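Local structure of beta-1,4-galactanase (1HJQ) at residues 75-79 against 124-128; 117-122 against 164-169; 188-193 against 233-237; 226-231 against 283-287. The protein hydrolyses the beta-1,4-galactosidic linkages of type I arabinogalactans, as a family 53 glycoside hydrolase built on a TIM barrel. One frame throughout, in Å; residues are numbered along the deposited sequence.

Contact 1 (75-79 against 124-128)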
loop_
_atom_site.group_PDB
_atom_site.type_symbol
_atom_site.label_atom_id
_atom_site.label_comp_id
_atom_site.label_asym_id
_atom_site.label_seq_id
_atom_site.Cartn_x
_atom_site.Cartn_y
_atom_site.Cartn_z
ATOM N N GLY A 75 -6.106 12.750 -0.822
ATOM C CA GLY A 75 -6.970 11.730 -0.263
ATOM C C GLY A 75 -6.172 10.835 0.667
ATOM O O GLY A 75 -4.932 10.868 0.679
ATOM N N LEU A 76 -6.877 10.012 1.430
ATOM C CA LEU A 76 -6.234 9.138 2.389
ATOM C C LEU A 76 -6.498 7.644 2.173
ATOM O O LEU A 76 -7.631 7.217 1.965
ATOM C CB LEU A 76 -6.680 9.543 3.797
ATOM C CG LEU A 76 -6.122 8.753 4.977
ATOM C CD1 LEU A 76 -4.604 8.925 5.037
ATOM C CD2 LEU A 76 -6.770 9.240 6.257
ATOM N N TYR A 77 -5.428 6.861 2.235
ATOM C CA TYR A 77 -5.483 5.413 2.083
ATOM C C TYR A 77 -4.750 4.863 3.317
ATOM O O TYR A 77 -3.513 4.938 3.415
ATOM C CB TYR A 77 -4.789 5.026 0.764
ATOM C CG TYR A 77 -4.428 3.557 0.540
ATOM C CD1 TYR A 77 -4.693 2.569 1.497
ATOM C CD2 TYR A 77 -3.753 3.174 -0.623
ATOM C CE1 TYR A 77 -4.284 1.248 1.298
ATOM C CE2 TYR A 77 -3.340 1.857 -0.833
ATOM C CZ TYR A 77 -3.601 0.900 0.127
ATOM O OH TYR A 77 -3.148 -0.388 -0.081
ATOM N N ILE A 78 -5.529 4.354 4.271
ATOM C CA ILE A 78 -4.988 3.796 5.508
ATOM C C ILE A 78 -4.620 2.337 5.281
ATOM O O ILE A 78 -5.449 1.533 4.868
ATOM C CB ILE A 78 -6.011 3.899 6.672
ATOM C CG1 ILE A 78 -6.239 5.371 7.041
ATOM C CG2 ILE A 78 -5.508 3.117 7.888
ATOM C CD1 ILE A 78 -5.047 6.053 7.704
ATOM N N ASN A 79 -3.365 2.013 5.564
ATOM C CA ASN A 79 -2.824 0.677 5.371
ATOM C C ASN A 79 -2.507 -0.009 6.699
ATOM O O ASN A 79 -1.433 0.190 7.267
ATOM C CB ASN A 79 -1.564 0.808 4.506
ATOM C CG ASN A 79 -0.699 -0.437 4.499
ATOM O OD1 ASN A 79 0.515 -0.328 4.387
ATOM N ND2 ASN A 79 -1.309 -1.613 4.599
ATOM N N GLY A 124 -12.320 14.175 12.421
ATOM C CA GLY A 124 -12.812 14.893 11.259
ATOM C C GLY A 124 -12.001 14.620 10.005
ATOM O O GLY A 124 -12.040 15.393 9.044
ATOM N N ILE A 125 -11.256 13.517 10.026
ATOM C CA ILE A 125 -10.423 13.102 8.902
ATOM C C ILE A 125 -11.201 12.078 8.080
ATOM O O ILE A 125 -11.772 11.146 8.634
ATOM C CB ILE A 125 -9.125 12.405 9.388
ATOM C CG1 ILE A 125 -8.332 13.324 10.331
ATOM C CG2 ILE A 125 -8.296 11.966 8.187
ATOM C CD1 ILE A 125 -7.714 14.520 9.665
ATOM N N GLN A 126 -11.230 12.240 6.766
ATOM C CA GLN A 126 -11.938 11.277 5.941
ATOM C C GLN A 126 -10.976 10.236 5.376
ATOM O O GLN A 126 -10.004 10.581 4.700
ATOM C CB GLN A 126 -12.666 11.973 4.790
ATOM C CG GLN A 126 -13.397 11.016 3.847
ATOM C CD GLN A 126 -14.403 10.116 4.569
ATOM O OE1 GLN A 126 -15.325 10.600 5.240
ATOM N NE2 GLN A 126 -14.229 8.801 4.431
ATOM N N VAL A 127 -11.252 8.967 5.674
ATOM C CA VAL A 127 -10.450 7.855 5.183
ATOM C C VAL A 127 -11.138 7.396 3.904
ATOM O O VAL A 127 -12.321 7.069 3.920
ATOM C CB VAL A 127 -10.433 6.680 6.189
ATOM C CG1 VAL A 127 -9.528 5.576 5.680
ATOM C CG2 VAL A 127 -9.970 7.160 7.552
ATOM N N ASP A 128 -10.402 7.368 2.800
ATOM C CA ASP A 128 -10.967 6.970 1.515
ATOM C C ASP A 128 -10.785 5.498 1.163
ATOM O O ASP A 128 -11.668 4.888 0.557
ATOM C CB ASP A 128 -10.384 7.865 0.434
ATOM C CG ASP A 128 -10.711 9.319 0.675
ATOM O OD1 ASP A 128 -11.905 9.665 0.565
ATOM O OD2 ASP A 128 -9.795 10.108 1.001
#
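Strand 75-79 is met almost at right angles by the loop segment 124-128, extended at 125-127: the directions of the touching parts differ by 87°, and the backbones come nearest at Leu76 and Val127, whose CA atoms are 5.2 Å apart. Gly124, with phi at 80°, ends the preceding helix in a Schellman motif, and the chain then runs inward to the strand. Two hydrogen bonds fasten the end of this run. Asp128 N donates to Leu76 O at 2.9 Å, and Leu76 N donates to Asp128 OD2 at 3.0 Å and nearly straight, so one aspartate holds both backbone polar groups of Leu76. In this (beta/alpha)8 barrel, 124-128 is the connection from helix 102-123 into strand 129-132, and the aspartate pairing leads into the parallel pairing of strands 75-80 and 129-132, where Leu76 also bonds to the backbone of Ile129. The side chains packed between the segments, Leu76, Ile78, Ile125 and Val127, are apolar. Leu76 CD2 lies 3.7 Å from Ile125 CG2 and 4.0 Å from Val127 CG2, while Ile78 CG1 packs on Val127 CG1 at 3.6 Å. Phe120 of helix 102-123 touches all four. Tyr77 points away from the loop and meets Phe294 edge-to-face.

Contact 2 (117-122 against 164-169); sequences MNRFAD and VKDSRL
Segment 117-122 is regular helix; 164-169 begins with the last two residues of helix 150-165, Val164 and Lys165, then unwinds, Ser167 being extended (psi 171°). CA atoms pair Asn118 with Ser167 at 5.5 Å and Ala121 with Leu169 at 5.0 Å. Met117 (m, m, p) sets its CB 3.7 Å from Ser167 CB, its CG 4.2 Å from Val164 CG2 and its SD 3.5 Å from CD1 of Leu169 (m, t). Asn118 (chi1 m) accepts a short hydrogen bond at OD1 from Arg168 N, 2.6 Å; a water donating to Asp166 O at 2.7 Å takes a weak bond from Asn118 ND2. Ala121 CB touches Arg168 CB at 3.6 Å and Leu169 CD2 at 3.9 Å. Asp122 (m) closes the outer rim with a salt bridge to Arg168 (chi1 -108°, chi2 105°): Arg168 NH2 reaches Asp122 OD2 at 2.6 Å and OD1 at 2.8 Å, and NE reaches OD1 at 3.1 Å. Ser167 OG (chi1 p) donates to Val164 O at 2.8 Å. Helix 102-123 packs on the C-terminal end of the next outer helix of the (beta/alpha)8 barrel, 150-165, and chiefly on the loop from it to strand 174-179; Phe120 touches strand 75-80, and Leu169 touches Val127.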
loop_
_atom_site.group_PDB
_atom_site.type_symbol
_atom_site.label_atom_id
_atom_site.label_comp_id
_atom_site.label_asym_id
_atom_site.label_seq_id
_atom_site.Cartn_x
_atom_site.Cartn_y
_atom_site.Cartn_z
ATOM N N MET A 117 -10.609 3.419 13.234
ATOM C CA MET A 117 -11.350 4.173 12.235
ATOM C C MET A 117 -12.113 5.319 12.891
ATOM O O MET A 117 -12.154 6.433 12.366
ATOM C CB MET A 117 -12.303 3.249 11.485
ATOM C CG MET A 117 -11.594 2.236 10.590
ATOM S SD MET A 117 -10.857 2.954 9.092
ATOM C CE MET A 117 -9.262 3.500 9.718
ATOM N N ASN A 118 -12.707 5.052 14.049
ATOM C CA ASN A 118 -13.450 6.088 14.755
ATOM C C ASN A 118 -12.506 7.201 15.183
ATOM O O ASN A 118 -12.916 8.341 15.394
ATOM C CB ASN A 118 -14.168 5.509 15.977
ATOM C CG ASN A 118 -15.481 4.852 15.616
ATOM O OD1 ASN A 118 -16.236 5.367 14.795
ATOM N ND2 ASN A 118 -15.772 3.714 16.240
ATOM N N ARG A 119 -11.231 6.866 15.302
ATOM C CA ARG A 119 -10.235 7.845 15.696
ATOM C C ARG A 119 -10.148 8.922 14.612
ATOM O O ARG A 119 -10.051 10.115 14.910
ATOM C CB ARG A 119 -8.891 7.156 15.880
ATOM C CG ARG A 119 -7.877 7.994 16.595
ATOM C CD ARG A 119 -8.266 8.245 18.038
ATOM N NE ARG A 119 -7.324 9.179 18.645
ATOM C CZ ARG A 119 -6.065 8.885 18.958
ATOM N NH1 ARG A 119 -5.582 7.670 18.737
ATOM N NH2 ARG A 119 -5.277 9.824 19.468
ATOM N N PHE A 120 -10.194 8.497 13.353
ATOM C CA PHE A 120 -10.150 9.434 12.238
ATOM C C PHE A 120 -11.484 10.170 12.119
ATOM O O PHE A 120 -11.519 11.380 11.901
ATOM C CB PHE A 120 -9.849 8.707 10.924
ATOM C CG PHE A 120 -8.425 8.272 10.788
ATOM C CD1 PHE A 120 -8.033 6.991 11.160
ATOM C CD2 PHE A 120 -7.464 9.155 10.315
ATOM C CE1 PHE A 120 -6.703 6.596 11.065
ATOM C CE2 PHE A 120 -6.130 8.771 10.216
ATOM C CZ PHE A 120 -5.750 7.492 10.591
ATOM N N ALA A 121 -12.578 9.430 12.266
ATOM C CA ALA A 121 -13.914 10.004 12.183
ATOM C C ALA A 121 -14.076 11.133 13.194
ATOM O O ALA A 121 -14.493 12.239 12.847
ATOM C CB ALA A 121 -14.953 8.931 12.438
ATOM N N ASP A 122 -13.745 10.845 14.449
ATOM C CA ASP A 122 -13.858 11.835 15.510
ATOM C C ASP A 122 -12.922 13.014 15.275
ATOM O O ASP A 122 -13.198 14.133 15.712
ATOM C CB ASP A 122 -13.545 11.201 16.871
ATOM C CG ASP A 122 -14.512 10.087 17.233
ATOM O OD1 ASP A 122 -15.617 10.025 16.638
ATOM O OD2 ASP A 122 -14.167 9.282 18.125
ATOM N N VAL A 164 -14.655 -1.537 10.255
ATOM C CA VAL A 164 -14.703 -0.367 9.393
ATOM C C VAL A 164 -16.159 -0.004 9.147
ATOM O O VAL A 164 -16.559 1.149 9.280
ATOM C CB VAL A 164 -14.035 -0.647 8.027
ATOM C CG1 VAL A 164 -14.093 0.599 7.152
ATOM C CG2 VAL A 164 -12.599 -1.099 8.232
ATOM N N LYS A 165 -16.956 -1.001 8.799
ATOM C CA LYS A 165 -18.352 -0.750 8.516
ATOM C C LYS A 165 -19.120 -0.147 9.683
ATOM O O LYS A 165 -19.938 0.745 9.476
ATOM C CB LYS A 165 -19.026 -2.030 8.036
ATOM C CG LYS A 165 -18.498 -2.523 6.693
ATOM C CD LYS A 165 -19.204 -3.810 6.254
ATOM C CE LYS A 165 -18.691 -4.286 4.908
ATOM N NZ LYS A 165 -18.927 -3.253 3.855
ATOM N N ASP A 166 -18.853 -0.610 10.901
ATOM C CA ASP A 166 -19.551 -0.089 12.077
ATOM C C ASP A 166 -18.983 1.207 12.665
ATOM O O ASP A 166 -19.449 1.659 13.707
ATOM C CB ASP A 166 -19.580 -1.129 13.203
ATOM C CG ASP A 166 -20.417 -2.344 12.868
ATOM O OD1 ASP A 166 -21.301 -2.249 11.993
ATOM O OD2 ASP A 166 -20.196 -3.398 13.505
ATOM N N SER A 167 -17.986 1.809 12.026
ATOM C CA SER A 167 -17.398 3.034 12.564
ATOM C C SER A 167 -18.205 4.281 12.205
ATOM O O SER A 167 -19.138 4.222 11.412
ATOM C CB SER A 167 -15.969 3.201 12.053
ATOM O OG SER A 167 -15.962 3.504 10.668
ATOM N N ARG A 168 -17.834 5.409 12.802
ATOM C CA ARG A 168 -18.497 6.682 12.544
ATOM C C ARG A 168 -18.071 7.260 11.196
ATOM O O ARG A 168 -18.537 8.326 10.798
ATOM C CB ARG A 168 -18.150 7.701 13.632
ATOM C CG ARG A 168 -19.273 8.026 14.602
ATOM C CD ARG A 168 -19.044 7.365 15.941
ATOM N NE ARG A 168 -17.827 7.840 16.600
ATOM C CZ ARG A 168 -17.302 7.255 17.668
ATOM N NH1 ARG A 168 -17.891 6.186 18.187
ATOM N NH2 ARG A 168 -16.187 7.722 18.210
ATOM N N LEU A 169 -17.173 6.578 10.499
ATOM C CA LEU A 169 -16.728 7.076 9.208
ATOM C C LEU A 169 -17.889 7.221 8.252
ATOM O O LEU A 169 -18.724 6.329 8.124
ATOM C CB LEU A 169 -15.687 6.151 8.588
ATOM C CG LEU A 169 -14.265 6.274 9.123
ATOM C CD1 LEU A 169 -13.372 5.275 8.397
ATOM C CD2 LEU A 169 -13.764 7.694 8.929
HETATM O O HOH W 1 -19.167 3.103 15.961
#

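Contact 3 (188-193 against 233-237); sequences QNWWYT and MVSRW
Two neighbouring outer helices of the TIM barrel, 185-198 and 223-237, run side by side here, their segments 24° from parallel (signed crossing -24°) with axes 11.6 Å apart at closest. Both are helical throughout; CA atoms pair Asn189 with Met233 at 7.3 Å and Tyr192 with Trp237 at 9.0 Å. That wide spacing is filled by large side chains, with no hydrogen bond across. Met233 (m, t, p) points across, its SD 3.7 Å from Gln188 CG and its CE 4.2 Å from Tyr192 CE2; the amide of Gln188 itself bonds to Asp180 O. Arg236 (chi1 t) lies along the exposed rim, NH2 3.7 Å from Thr193 OG1. Trp237 (chi1 m, chi2 -69°) is the main wedge, reaching Met209 of strand 208-212 as well. Its edge meets Asn189 OD1, 3.6 Å from CH2, and Thr193 OG1, 3.7 Å from CZ2; this hydroxyl donates to Asn189 O. Over its face Tyr192 (chi1 m) makes a CH-pi contact, CB standing 3.8 Å from the centroid of the Trp237 six-membered ring and 15° off its normal.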
loop_
_atom_site.group_PDB
_atom_site.type_symbol
_atom_site.label_atom_id
_atom_site.label_comp_id
_atom_site.label_asym_id
_atom_site.label_seq_id
_atom_site.Cartn_x
_atom_site.Cartn_y
_atom_site.Cartn_z
ATOM N N GLN A 188 -2.936 -15.004 -6.671
ATOM C CA GLN A 188 -4.155 -14.201 -6.478
ATOM C C GLN A 188 -5.434 -15.045 -6.483
ATOM O O GLN A 188 -6.384 -14.763 -5.735
ATOM C CB GLN A 188 -4.309 -13.166 -7.571
ATOM C CG GLN A 188 -3.140 -12.173 -7.738
ATOM C CD GLN A 188 -2.693 -11.507 -6.440
ATOM O OE1 GLN A 188 -3.508 -11.109 -5.587
ATOM N NE2 GLN A 188 -1.383 -11.350 -6.307
ATOM N N ASN A 189 -5.442 -16.074 -7.340
ATOM C CA ASN A 189 -6.567 -16.997 -7.522
ATOM C C ASN A 189 -6.647 -17.970 -6.348
ATOM O O ASN A 189 -7.714 -18.118 -5.758
ATOM C CB ASN A 189 -6.430 -17.759 -8.871
ATOM C CG ASN A 189 -7.654 -18.627 -9.190
ATOM O OD1 ASN A 189 -8.713 -18.449 -8.585
ATOM N ND2 ASN A 189 -7.520 -19.549 -10.152
ATOM N N TRP A 190 -5.541 -18.648 -6.042
ATOM C CA TRP A 190 -5.455 -19.586 -4.918
ATOM C C TRP A 190 -5.936 -18.933 -3.609
ATOM O O TRP A 190 -6.792 -19.457 -2.890
ATOM C CB TRP A 190 -3.994 -20.024 -4.794
ATOM C CG TRP A 190 -3.573 -20.587 -3.487
ATOM C CD1 TRP A 190 -3.804 -21.845 -3.033
ATOM C CD2 TRP A 190 -2.767 -19.938 -2.491
ATOM N NE1 TRP A 190 -3.186 -22.032 -1.821
ATOM C CE2 TRP A 190 -2.541 -20.876 -1.465
ATOM C CE3 TRP A 190 -2.211 -18.657 -2.370
ATOM C CZ2 TRP A 190 -1.779 -20.578 -0.324
ATOM C CZ3 TRP A 190 -1.448 -18.357 -1.229
ATOM C CH2 TRP A 190 -1.243 -19.318 -0.227
ATOM N N TRP A 191 -5.372 -17.777 -3.303
ATOM C CA TRP A 191 -5.729 -17.065 -2.091
ATOM C C TRP A 191 -7.215 -16.714 -1.974
ATOM O O TRP A 191 -7.910 -17.200 -1.075
ATOM C CB TRP A 191 -4.915 -15.781 -1.974
ATOM C CG TRP A 191 -4.889 -15.261 -0.583
ATOM C CD1 TRP A 191 -3.991 -15.583 0.394
ATOM C CD2 TRP A 191 -5.813 -14.343 0.007
ATOM N NE1 TRP A 191 -4.294 -14.920 1.558
ATOM C CE2 TRP A 191 -5.410 -14.149 1.348
ATOM C CE3 TRP A 191 -6.944 -13.667 -0.465
ATOM C CZ2 TRP A 191 -6.096 -13.303 2.221
ATOM C CZ3 TRP A 191 -7.623 -12.832 0.398
ATOM C CH2 TRP A 191 -7.197 -12.655 1.730
ATOM N N TYR A 192 -7.702 -15.860 -2.869
ATOM C CA TYR A 192 -9.100 -15.443 -2.817
ATOM C C TYR A 192 -10.076 -16.614 -2.871
ATOM O O TYR A 192 -11.082 -16.628 -2.156
ATOM C CB TYR A 192 -9.393 -14.438 -3.940
ATOM C CG TYR A 192 -8.825 -13.053 -3.678
ATOM C CD1 TYR A 192 -9.363 -12.230 -2.677
ATOM C CD2 TYR A 192 -7.748 -12.570 -4.418
ATOM C CE1 TYR A 192 -8.843 -10.965 -2.426
ATOM C CE2 TYR A 192 -7.216 -11.306 -4.179
ATOM C CZ TYR A 192 -7.768 -10.505 -3.182
ATOM O OH TYR A 192 -7.254 -9.244 -2.955
ATOM N N THR A 193 -9.778 -17.599 -3.708
ATOM C CA THR A 193 -10.640 -18.761 -3.819
ATOM C C THR A 193 -10.787 -19.415 -2.446
ATOM O O THR A 193 -11.896 -19.598 -1.937
ATOM C CB THR A 193 -10.058 -19.792 -4.808
ATOM O OG1 THR A 193 -10.137 -19.267 -6.140
ATOM C CG2 THR A 193 -10.830 -21.120 -4.723
ATOM N N MET A 233 -8.737 -11.355 -12.125
ATOM C CA MET A 233 -9.279 -11.023 -10.810
ATOM C C MET A 233 -10.597 -10.271 -10.951
ATOM O O MET A 233 -11.611 -10.652 -10.356
ATOM C CB MET A 233 -8.272 -10.168 -10.029
ATOM C CG MET A 233 -6.964 -10.879 -9.698
ATOM S SD MET A 233 -5.681 -9.758 -9.068
ATOM C CE MET A 233 -6.547 -8.997 -7.661
ATOM N N VAL A 234 -10.571 -9.202 -11.745
ATOM C CA VAL A 234 -11.750 -8.374 -11.981
ATOM C C VAL A 234 -12.936 -9.167 -12.541
ATOM O O VAL A 234 -14.043 -9.100 -12.010
ATOM C CB VAL A 234 -11.420 -7.217 -12.947
ATOM C CG1 VAL A 234 -12.686 -6.471 -13.316
ATOM C CG2 VAL A 234 -10.418 -6.268 -12.298
ATOM N N SER A 235 -12.693 -9.918 -13.610
ATOM C CA SER A 235 -13.736 -10.718 -14.241
ATOM C C SER A 235 -14.297 -11.790 -13.312
ATOM O O SER A 235 -15.458 -12.186 -13.429
ATOM C CB SER A 235 -13.195 -11.386 -15.506
ATOM O OG SER A 235 -14.189 -12.185 -16.117
ATOM N N ARG A 236 -13.473 -12.247 -12.380
ATOM C CA ARG A 236 -13.880 -13.286 -11.451
ATOM C C ARG A 236 -14.607 -12.805 -10.196
ATOM O O ARG A 236 -15.598 -13.408 -9.776
ATOM C CB ARG A 236 -12.660 -14.092 -11.035
ATOM C CG ARG A 236 -12.934 -15.133 -9.975
ATOM C CD ARG A 236 -13.492 -16.415 -10.548
ATOM N NE ARG A 236 -13.171 -17.515 -9.647
ATOM C CZ ARG A 236 -13.880 -17.845 -8.567
ATOM N NH1 ARG A 236 -14.983 -17.165 -8.251
ATOM N NH2 ARG A 236 -13.463 -18.842 -7.786
ATOM N N TRP A 237 -14.116 -11.731 -9.590
ATOM C CA TRP A 237 -14.731 -11.240 -8.366
ATOM C C TRP A 237 -15.350 -9.852 -8.455
ATOM O O TRP A 237 -15.939 -9.372 -7.491
ATOM C CB TRP A 237 -13.707 -11.321 -7.228
ATOM C CG TRP A 237 -13.442 -12.747 -6.827
ATOM C CD1 TRP A 237 -14.316 -13.589 -6.203
ATOM C CD2 TRP A 237 -12.265 -13.520 -7.097
ATOM N NE1 TRP A 237 -13.761 -14.839 -6.071
ATOM C CE2 TRP A 237 -12.504 -14.826 -6.612
ATOM C CE3 TRP A 237 -11.035 -13.240 -7.707
ATOM C CZ2 TRP A 237 -11.558 -15.855 -6.718
ATOM C CZ3 TRP A 237 -10.093 -14.262 -7.816
ATOM C CH2 TRP A 237 -10.364 -15.557 -7.322
#

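Contact 4 (226-231 against 283-287); sequences LRRSLN and VVSSV
Leucine and valine side chains interlock between helical segment 226-231 and the last helical turn at 283-286, which ends as Val287 turns to an extended conformation (-79/130). The backbones lie close: CA atoms are 5.5 Å apart at Arg227 and Val283, and 6.1 Å at Asn231 and Val287. Val283 (t) is the first bump. Its CG1 enters the hollow between Leu226, Arg227 and Leu230, with Leu226 CG at 3.9 Å, Arg227 CA at 3.5 Å and Leu230 CD1 at 4.1 Å. One turn on, Val287 (t) fills the next hollow, its CG2 3.7 Å from Leu230 CB, 3.9 Å from Asn231 ND2 and 4.2 Å from Arg227 O. Leu230 (m, t) answers from helix 223-237, sending CD1 toward Val284, 4.4 Å from its CG2. The outer rim is polar: Arg227 CD lies 3.4 Å from Ser286 OG (chi1 p), and a water accepts from Arg227 NE at 2.8 Å and donates to Ser286 OG at 2.9 Å. Ser286 OG in turn donates to Val283 O, 2.6 Å. The packing joins consecutive outer helices of the (beta/alpha)8 barrel, 223-237 and 270-286, over strand 240-245, where Leu226 and Val284 both touch Val243 and Leu230 touches Val241.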
loop_
_atom_site.group_PDB
_atom_site.type_symbol
_atom_site.label_atom_id
_atom_site.label_comp_id
_atom_site.label_asym_id
_atom_site.label_seq_id
_atom_site.Cartn_x
_atom_site.Cartn_y
_atom_site.Cartn_z
ATOM N N LEU A 226 0.826 -8.947 -15.005
ATOM C CA LEU A 226 0.038 -8.099 -14.118
ATOM C C LEU A 226 -1.266 -7.806 -14.854
ATOM O O LEU A 226 -2.359 -7.908 -14.294
ATOM C CB LEU A 226 0.778 -6.789 -13.822
ATOM C CG LEU A 226 -0.015 -5.717 -13.070
ATOM C CD1 LEU A 226 -0.418 -6.232 -11.699
ATOM C CD2 LEU A 226 0.824 -4.458 -12.936
ATOM N N ARG A 227 -1.125 -7.455 -16.123
ATOM C CA ARG A 227 -2.254 -7.149 -16.985
ATOM C C ARG A 227 -3.267 -8.290 -16.993
ATOM O O ARG A 227 -4.470 -8.072 -16.827
ATOM C CB ARG A 227 -1.745 -6.906 -18.402
ATOM C CG ARG A 227 -2.815 -6.810 -19.454
ATOM C CD ARG A 227 -3.049 -5.385 -19.868
ATOM N NE ARG A 227 -3.862 -5.346 -21.077
ATOM C CZ ARG A 227 -3.434 -5.731 -22.275
ATOM N NH1 ARG A 227 -2.192 -6.178 -22.435
ATOM N NH2 ARG A 227 -4.261 -5.687 -23.311
ATOM N N ARG A 228 -2.774 -9.504 -17.198
ATOM C CA ARG A 228 -3.635 -10.675 -17.230
ATOM C C ARG A 228 -4.235 -10.971 -15.873
ATOM O O ARG A 228 -5.421 -11.264 -15.757
ATOM C CB ARG A 228 -2.848 -11.902 -17.692
ATOM C CG ARG A 228 -3.638 -13.197 -17.606
ATOM C CD ARG A 228 -2.834 -14.336 -18.190
ATOM N NE ARG A 228 -3.205 -14.690 -19.566
ATOM C CZ ARG A 228 -3.464 -13.830 -20.551
ATOM N NH1 ARG A 228 -3.418 -12.512 -20.352
ATOM N NH2 ARG A 228 -3.746 -14.297 -21.761
ATOM N N SER A 229 -3.397 -10.901 -14.846
ATOM C CA SER A 229 -3.823 -11.182 -13.487
ATOM C C SER A 229 -4.967 -10.265 -13.081
ATOM O O SER A 229 -5.995 -10.731 -12.588
ATOM C CB SER A 229 -2.644 -11.027 -12.530
ATOM O OG SER A 229 -2.976 -11.516 -11.250
ATOM N N LEU A 230 -4.794 -8.966 -13.302
ATOM C CA LEU A 230 -5.830 -8.004 -12.960
ATOM C C LEU A 230 -7.135 -8.330 -13.686
ATOM O O LEU A 230 -8.200 -8.352 -13.071
ATOM C CB LEU A 230 -5.379 -6.580 -13.304
ATOM C CG LEU A 230 -4.098 -6.139 -12.596
ATOM C CD1 LEU A 230 -3.774 -4.699 -12.936
ATOM C CD2 LEU A 230 -4.266 -6.305 -11.100
ATOM N N ASN A 231 -7.051 -8.586 -14.989
ATOM C CA ASN A 231 -8.241 -8.917 -15.763
ATOM C C ASN A 231 -8.927 -10.153 -15.213
ATOM O O ASN A 231 -10.156 -10.184 -15.098
ATOM C CB ASN A 231 -7.893 -9.137 -17.231
ATOM C CG ASN A 231 -7.814 -7.838 -18.011
ATOM O OD1 ASN A 231 -8.804 -7.108 -18.117
ATOM N ND2 ASN A 231 -6.640 -7.541 -18.561
ATOM N N VAL A 283 -1.248 -0.317 -17.648
ATOM C CA VAL A 283 -1.762 -1.659 -17.400
ATOM C C VAL A 283 -3.007 -1.585 -16.528
ATOM O O VAL A 283 -4.045 -2.138 -16.874
ATOM C CB VAL A 283 -0.704 -2.560 -16.722
ATOM C CG1 VAL A 283 -1.354 -3.822 -16.166
ATOM C CG2 VAL A 283 0.372 -2.928 -17.731
ATOM N N VAL A 284 -2.904 -0.889 -15.404
ATOM C CA VAL A 284 -4.033 -0.738 -14.495
ATOM C C VAL A 284 -5.240 -0.080 -15.188
ATOM O O VAL A 284 -6.364 -0.579 -15.110
ATOM C CB VAL A 284 -3.638 0.109 -13.275
ATOM C CG1 VAL A 284 -4.816 0.239 -12.337
ATOM C CG2 VAL A 284 -2.446 -0.523 -12.575
ATOM N N SER A 285 -5.001 1.039 -15.865
ATOM C CA SER A 285 -6.070 1.743 -16.563
ATOM C C SER A 285 -6.725 0.872 -17.621
ATOM O O SER A 285 -7.944 0.906 -17.780
ATOM C CB SER A 285 -5.531 2.999 -17.238
ATOM O OG SER A 285 -4.992 3.886 -16.282
ATOM N N SER A 286 -5.918 0.102 -18.350
ATOM C CA SER A 286 -6.439 -0.760 -19.411
ATOM C C SER A 286 -7.513 -1.683 -18.856
ATOM O O SER A 286 -8.471 -2.025 -19.552
ATOM C CB SER A 286 -5.321 -1.605 -20.032
ATOM O OG SER A 286 -4.963 -2.690 -19.191
ATOM N N VAL A 287 -7.352 -2.075 -17.596
ATOM C CA VAL A 287 -8.304 -2.960 -16.945
ATOM C C VAL A 287 -9.535 -2.203 -16.487
ATOM O O VAL A 287 -9.430 -1.161 -15.846
ATOM C CB VAL A 287 -7.683 -3.649 -15.703
ATOM C CG1 VAL A 287 -8.714 -4.526 -15.021
ATOM C CG2 VAL A 287 -6.487 -4.464 -16.108
HETATM O O HOH W 2 -6.550 -4.729 -20.535
#

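The contacts form two pairs on the eight-stranded barrel. Contacts 1 and 2, with centres 10 Å apart, are joined through Phe120: it packs on Ile78 and Val127, and Val127 also touches Leu169. Contacts 3 and 4, 13 Å between centres, share helix 223-237, which packs against the helix before it and the one after it; Val234 meets Val287 between them. Within each pair the segments alternate along the chain, as expected where successive beta-alpha units pack side by side, and the first pair closes before the second opens. Between pairs, centres lie 25 to 32 Å apart without touching. The repeat thus builds the shell around the barrel, whose strand 240-245 carries the probable nucleophile, Glu245.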